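Local coordinates for protein alpha-L-rhamnosidase (Aspergillus terreus, PDB 6GSZ) that probably hydrolyses terminal non-reducing alpha-L-rhamnose residues from alpha-L-rhamnosides and binds calcium ions, at residues Asn32-Trp36 with Val856-Val860; Ile132-Phe138 with Asn198-Val204. One frame throughout, in Å; residues are numbered along the deposited sequence.

Contact 1 (Asn32-Trp36 with Val856-Val860)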
loop_
_atom_site.group_PDB
_atom_site.type_symbol
_atom_site.label_atom_id
_atom_site.label_comp_id
_atom_site.label_asym_id
_atom_site.label_seq_id
_atom_site.Cartn_x
_atom_site.Cartn_y
_atom_site.Cartn_z
ATOM N N ASN A 32 17.776 24.781 -4.787
ATOM C CA ASN A 32 18.945 24.557 -3.941
ATOM C C ASN A 32 19.200 25.765 -3.018
ATOM O O ASN A 32 20.257 25.848 -2.396
ATOM C CB ASN A 32 20.181 24.203 -4.789
ATOM C CG ASN A 32 20.619 25.345 -5.678
ATOM O OD1 ASN A 32 19.888 26.318 -5.813
ATOM N ND2 ASN A 32 21.792 25.241 -6.305
ATOM N N VAL A 33 18.211 26.654 -2.869
ATOM C CA VAL A 33 18.327 27.827 -2.015
ATOM C C VAL A 33 18.746 27.428 -0.583
ATOM O O VAL A 33 18.292 26.444 -0.028
ATOM C CB VAL A 33 17.010 28.622 -2.021
ATOM C CG1 VAL A 33 15.826 27.819 -1.462
ATOM C CG2 VAL A 33 17.174 29.942 -1.303
ATOM N N SER A 34 19.566 28.285 0.021
ATOM C CA SER A 34 20.149 28.119 1.338
ATOM C C SER A 34 19.291 28.783 2.419
ATOM O O SER A 34 18.904 29.942 2.287
ATOM C CB SER A 34 21.550 28.702 1.385
ATOM O OG SER A 34 22.470 27.883 0.683
ATOM N N ASP A 35 19.070 28.046 3.512
ATOM C CA ASP A 35 18.443 28.550 4.750
ATOM C C ASP A 35 17.120 29.260 4.460
ATOM O O ASP A 35 16.789 30.280 5.065
ATOM C CB ASP A 35 19.377 29.521 5.480
ATOM C CG ASP A 35 20.560 28.845 6.100
ATOM O OD1 ASP A 35 20.449 27.707 6.546
ATOM O OD2 ASP A 35 21.582 29.516 6.176
ATOM N N TRP A 36 16.311 28.669 3.580
ATOM C CA TRP A 36 15.092 29.319 3.154
ATOM C C TRP A 36 13.901 28.827 3.981
ATOM O O TRP A 36 13.717 27.609 4.147
ATOM C CB TRP A 36 14.862 29.048 1.664
ATOM C CG TRP A 36 13.752 29.856 1.069
ATOM C CD1 TRP A 36 13.861 31.055 0.434
ATOM C CD2 TRP A 36 12.350 29.504 1.026
ATOM N NE1 TRP A 36 12.636 31.492 0.022
ATOM C CE2 TRP A 36 11.690 30.561 0.369
ATOM C CE3 TRP A 36 11.581 28.418 1.490
ATOM C CZ2 TRP A 36 10.311 30.566 0.168
ATOM C CZ3 TRP A 36 10.223 28.422 1.264
ATOM C CH2 TRP A 36 9.599 29.466 0.595
ATOM N N VAL A 856 21.103 22.900 10.661
ATOM C CA VAL A 856 21.210 23.505 9.366
ATOM C C VAL A 856 19.818 23.796 8.811
ATOM O O VAL A 856 18.880 23.068 9.137
ATOM C CB VAL A 856 21.967 22.614 8.364
ATOM C CG1 VAL A 856 23.381 22.375 8.760
ATOM C CG2 VAL A 856 21.299 21.278 8.102
ATOM N N GLY A 857 19.768 24.779 7.889
ATOM C CA GLY A 857 18.597 25.043 7.091
ATOM C C GLY A 857 18.723 24.424 5.706
ATOM O O GLY A 857 19.554 23.526 5.461
ATOM N N SER A 858 17.837 24.849 4.811
ATOM C CA SER A 858 17.754 24.231 3.485
ATOM C C SER A 858 19.057 24.418 2.699
ATOM O O SER A 858 19.876 25.337 2.981
ATOM C CB SER A 858 16.598 24.783 2.673
ATOM O OG SER A 858 16.801 26.151 2.303
ATOM N N GLY A 859 19.265 23.532 1.727
ATOM C CA GLY A 859 20.360 23.627 0.778
ATOM C C GLY A 859 21.151 22.340 0.728
ATOM O O GLY A 859 20.706 21.311 1.222
ATOM N N VAL A 860 22.321 22.411 0.099
ATOM C CA VAL A 860 23.191 21.270 -0.060
ATOM C C VAL A 860 24.405 21.540 0.821
ATOM O O VAL A 860 25.095 22.563 0.653
ATOM C CB VAL A 860 23.606 21.050 -1.527
ATOM C CG1 VAL A 860 24.569 19.876 -1.674
ATOM C CG2 VAL A 860 22.388 20.840 -2.423
HETATM O O HOH W 1 22.566 24.856 -1.614
HETATM O O HOH W 2 22.183 26.319 7.588
HETATM O O HOH W 3 21.974 26.538 4.222
HETATM O O HOH W 4 15.467 26.225 5.823
#
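Gly857 meets the carboxylate of Asp35 at the start of the contact. Its N gives Asp35 OD1 only a weak bond, bent to 122° at the hydrogen, and the same oxygen sits directly against the bare CA of Gly857, 3.3 Å away. A water also bridges the two, accepting from Gly857 N and donating to Asp35 OD1. Ser858 carries most of the contact. Its OG stands between its own backbone N and carbonyl carbon (chi1 68°), which aims the hydroxyl into the bend of 32-36. There it donates to Val33 O at 2.8 Å, reaching that oxygen from above the carbonyl plane, and accepts from Trp36 N at 2.9 Å in a nearly straight bond (171°). One buried hydroxyl thus joins two backbone groups three residues apart. The carbonyl of Ser858 works alongside: Asp35 N donates to Ser858 O at 2.9 Å, and Ser34 CA makes a CH...O contact with it at 3.2 Å. Two further waters join the segments: one from Ser858 N to Trp36 O, the other to Ser858 O and, weakly, Asp35 OD1. Gly859 follows with its CA 3.9 Å from Asn32 O; it has a positive phi and a nearly extended psi, a conformation open mainly to glycine. At Val860, N donates to a water that in turn donates to Asn32 O. Outside the two segments, Trp36 NE1 donates to His91 O, and Asp35 O is a ligand of a calcium ion. This is a loop-to-loop junction between domains: the turn joining strands 25-30 and 38-46 of the N-terminal immunoglobulin-like domain docks, beside a calcium site, on the link between strands 853-856 and 859-868 of the C-terminal beta domain.

Contact 2 (Ile132-Phe138 with Asn198-Val204)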
loop_
_atom_site.group_PDB
_atom_site.type_symbol
_atom_site.label_atom_id
_atom_site.label_comp_id
_atom_site.label_asym_id
_atom_site.label_seq_id
_atom_site.Cartn_x
_atom_site.Cartn_y
_atom_site.Cartn_z
ATOM N N ILE A 132 -20.772 -9.837 -16.807
ATOM C CA ILE A 132 -21.908 -9.336 -17.538
ATOM C C ILE A 132 -21.540 -8.033 -18.238
ATOM O O ILE A 132 -20.917 -7.154 -17.601
ATOM C CB ILE A 132 -23.111 -9.134 -16.608
ATOM C CG1 ILE A 132 -23.542 -10.466 -15.990
ATOM C CG2 ILE A 132 -24.202 -8.372 -17.324
ATOM C CD1 ILE A 132 -24.155 -11.425 -16.935
ATOM N N GLN A 133 -21.876 -7.906 -19.514
ATOM C CA GLN A 133 -21.802 -6.709 -20.285
ATOM C C GLN A 133 -23.120 -5.960 -20.141
ATOM O O GLN A 133 -24.174 -6.548 -20.341
ATOM C CB GLN A 133 -21.499 -7.007 -21.752
ATOM C CG GLN A 133 -20.158 -7.707 -21.983
ATOM C CD GLN A 133 -19.935 -8.170 -23.404
ATOM O OE1 GLN A 133 -18.817 -8.241 -23.871
ATOM N NE2 GLN A 133 -20.990 -8.594 -24.099
ATOM N N PHE A 134 -23.055 -4.659 -19.890
ATOM C CA PHE A 134 -24.184 -3.775 -19.790
ATOM C C PHE A 134 -24.012 -2.679 -20.829
ATOM O O PHE A 134 -22.913 -2.174 -21.003
ATOM C CB PHE A 134 -24.215 -3.093 -18.427
ATOM C CG PHE A 134 -24.472 -4.004 -17.254
ATOM C CD1 PHE A 134 -25.758 -4.239 -16.804
ATOM C CD2 PHE A 134 -23.427 -4.590 -16.551
ATOM C CE1 PHE A 134 -26.011 -5.086 -15.732
ATOM C CE2 PHE A 134 -23.670 -5.439 -15.472
ATOM C CZ PHE A 134 -24.963 -5.664 -15.041
ATOM N N ARG A 135 -25.096 -2.321 -21.539
ATOM C CA ARG A 135 -24.948 -1.284 -22.525
ATOM C C ARG A 135 -26.178 -0.364 -22.574
ATOM O O ARG A 135 -27.296 -0.738 -22.248
ATOM C CB ARG A 135 -24.673 -1.846 -23.924
ATOM C CG ARG A 135 -25.878 -2.415 -24.652
ATOM C CD ARG A 135 -25.503 -3.061 -25.986
ATOM N NE ARG A 135 -24.790 -2.189 -26.893
ATOM C CZ ARG A 135 -25.310 -1.270 -27.691
ATOM N NH1 ARG A 135 -26.637 -1.156 -27.810
ATOM N NH2 ARG A 135 -24.481 -0.510 -28.412
ATOM N N LYS A 136 -25.907 0.852 -23.043
ATOM C CA LYS A 136 -26.895 1.922 -23.202
ATOM C C LYS A 136 -26.456 2.825 -24.359
ATOM O O LYS A 136 -25.279 3.173 -24.480
ATOM C CB LYS A 136 -26.974 2.701 -21.880
ATOM C CG LYS A 136 -27.806 3.976 -21.891
ATOM C CD LYS A 136 -29.271 3.779 -21.974
ATOM C CE LYS A 136 -30.039 5.018 -21.560
ATOM N NZ LYS A 136 -31.495 4.853 -21.728
ATOM N N GLU A 137 -27.400 3.204 -25.205
ATOM C CA GLU A 137 -27.184 4.244 -26.214
ATOM C C GLU A 137 -27.977 5.488 -25.814
ATOM O O GLU A 137 -29.029 5.398 -25.130
ATOM C CB GLU A 137 -27.581 3.778 -27.616
ATOM C CG GLU A 137 -26.793 2.556 -28.070
ATOM C CD GLU A 137 -27.031 2.120 -29.511
ATOM O OE1 GLU A 137 -27.594 2.935 -30.278
ATOM O OE2 GLU A 137 -26.615 0.987 -29.877
ATOM N N PHE A 138 -27.422 6.655 -26.186
ATOM C CA PHE A 138 -28.008 7.952 -25.792
ATOM C C PHE A 138 -27.591 8.975 -26.835
ATOM O O PHE A 138 -26.735 8.707 -27.658
ATOM C CB PHE A 138 -27.554 8.362 -24.382
ATOM C CG PHE A 138 -26.062 8.499 -24.201
ATOM C CD1 PHE A 138 -25.287 7.385 -23.946
ATOM C CD2 PHE A 138 -25.439 9.745 -24.245
ATOM C CE1 PHE A 138 -23.932 7.498 -23.743
ATOM C CE2 PHE A 138 -24.067 9.855 -24.045
ATOM C CZ PHE A 138 -23.323 8.731 -23.790
ATOM N N ASN A 198 -24.392 8.234 -29.141
ATOM C CA ASN A 198 -23.272 7.719 -28.349
ATOM C C ASN A 198 -23.681 6.378 -27.731
ATOM O O ASN A 198 -24.881 6.118 -27.539
ATOM C CB ASN A 198 -22.867 8.668 -27.220
ATOM C CG ASN A 198 -22.207 9.945 -27.705
ATOM O OD1 ASN A 198 -20.965 10.031 -27.741
ATOM N ND2 ASN A 198 -23.019 10.946 -28.076
ATOM N N ALA A 199 -22.679 5.589 -27.338
ATOM C CA ALA A 199 -22.941 4.393 -26.578
ATOM C C ALA A 199 -21.951 4.276 -25.428
ATOM O O ALA A 199 -20.813 4.705 -25.569
ATOM C CB ALA A 199 -22.857 3.159 -27.451
ATOM N N ILE A 200 -22.426 3.671 -24.336
ATOM C CA ILE A 200 -21.581 3.270 -23.201
ATOM C C ILE A 200 -21.777 1.775 -23.009
ATOM O O ILE A 200 -22.928 1.274 -23.052
ATOM C CB ILE A 200 -21.874 4.089 -21.936
ATOM C CG1 ILE A 200 -21.004 3.615 -20.780
ATOM C CG2 ILE A 200 -23.328 4.055 -21.546
ATOM C CD1 ILE A 200 -20.873 4.623 -19.656
ATOM N N GLY A 201 -20.666 1.062 -22.843
ATOM C CA GLY A 201 -20.684 -0.347 -22.483
ATOM C C GLY A 201 -19.812 -0.570 -21.254
ATOM O O GLY A 201 -18.718 0.015 -21.143
ATOM N N VAL A 202 -20.266 -1.392 -20.316
ATOM C CA VAL A 202 -19.491 -1.662 -19.109
ATOM C C VAL A 202 -19.495 -3.175 -18.875
ATOM O O VAL A 202 -20.579 -3.820 -18.918
ATOM C CB VAL A 202 -20.065 -0.961 -17.861
ATOM C CG1 VAL A 202 -19.106 -1.154 -16.680
ATOM C CG2 VAL A 202 -20.297 0.528 -18.106
ATOM N N THR A 203 -18.334 -3.760 -18.648
ATOM C CA THR A 203 -18.240 -5.131 -18.238
ATOM C C THR A 203 -18.033 -5.190 -16.740
ATOM O O THR A 203 -17.165 -4.448 -16.218
ATOM C CB THR A 203 -17.110 -5.887 -18.933
ATOM O OG1 THR A 203 -17.240 -5.771 -20.352
ATOM C CG2 THR A 203 -17.109 -7.351 -18.538
ATOM N N VAL A 204 -18.802 -6.010 -16.034
ATOM C CA VAL A 204 -18.719 -6.198 -14.606
ATOM C C VAL A 204 -18.325 -7.627 -14.294
ATOM O O VAL A 204 -18.951 -8.541 -14.782
ATOM C CB VAL A 204 -20.001 -5.813 -13.862
ATOM C CG1 VAL A 204 -19.926 -6.097 -12.358
ATOM C CG2 VAL A 204 -20.343 -4.355 -14.115
HETATM O O HOH W 5 -16.722 -8.024 -21.995
#
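Phe134 and Val202 form a central hydrogen-bonded pair where strands 132-138 and 198-204 run antiparallel in a five-stranded sheet, the axes of these segments 163° apart. Eight backbone bonds of 2.8 to 3.0 Å join them, two at each of Ile132-Val204, Phe134-Val202, Lys136-Ile200 and Phe138-Asn198. CA-H...O contacts fill the intervals, such as Gly201 CA to Phe134 O at 3.2 Å.

Apolar contacts lie on the face of Phe134, Phe138, Ile200 and Val204, packed against strands 144-154 and 228-237. Phe134 CE2 touches Val204 CG2 at 3.8 Å, while Val202 O sits at the ring edge and Ile132 CG2 covers one face. Lys136 CB rests against Ile200 CG2 at 3.9 Å; the amine reaches on to Ser250 OG.

Polar side chains gather on the other face. The Gln133 and Thr203 side chains lie side by side, and a water bridges Gln133 OE1 and Thr203 OG1. Within strand 132-138, Arg135 meets Glu137 OE2 end-on in a salt bridge, NH1 and NH2 each 3.0 Å from that one oxygen, which lies in the guanidinium plane; Arg135 NE turns to Trp278 O.

A CH-pi contact links the outermost pair here, Phe138 and Asn198. Phe138 CG lies between its backbone N and carbonyl carbon (chi1 59°), which lays the ring against the neighbouring strand, where Asn198 CB stands over one face, 3.7 Å from the ring centroid and 22° off the normal.

How the contacts relate
From the N terminus the chain first passes 32-36, in the immunoglobulin-like domain, and then lays down strand 132-138. Sixty residues on, 198-204 returns beside it, so contact 2 closes a short loop, all strand and connections without a helix, inside one beta domain. The chain then runs through further beta sheets and the helical glycosidase domain before 856-860 comes back to 32-36, and contact 1 closes a loop of more than 800 residues. Contact 2 is therefore nested within contact 1. Their centres lie about 55 Å apart and they do not touch: contact 1 ties the N-terminal to the C-terminal domain, while contact 2 holds together the interior of one sheet.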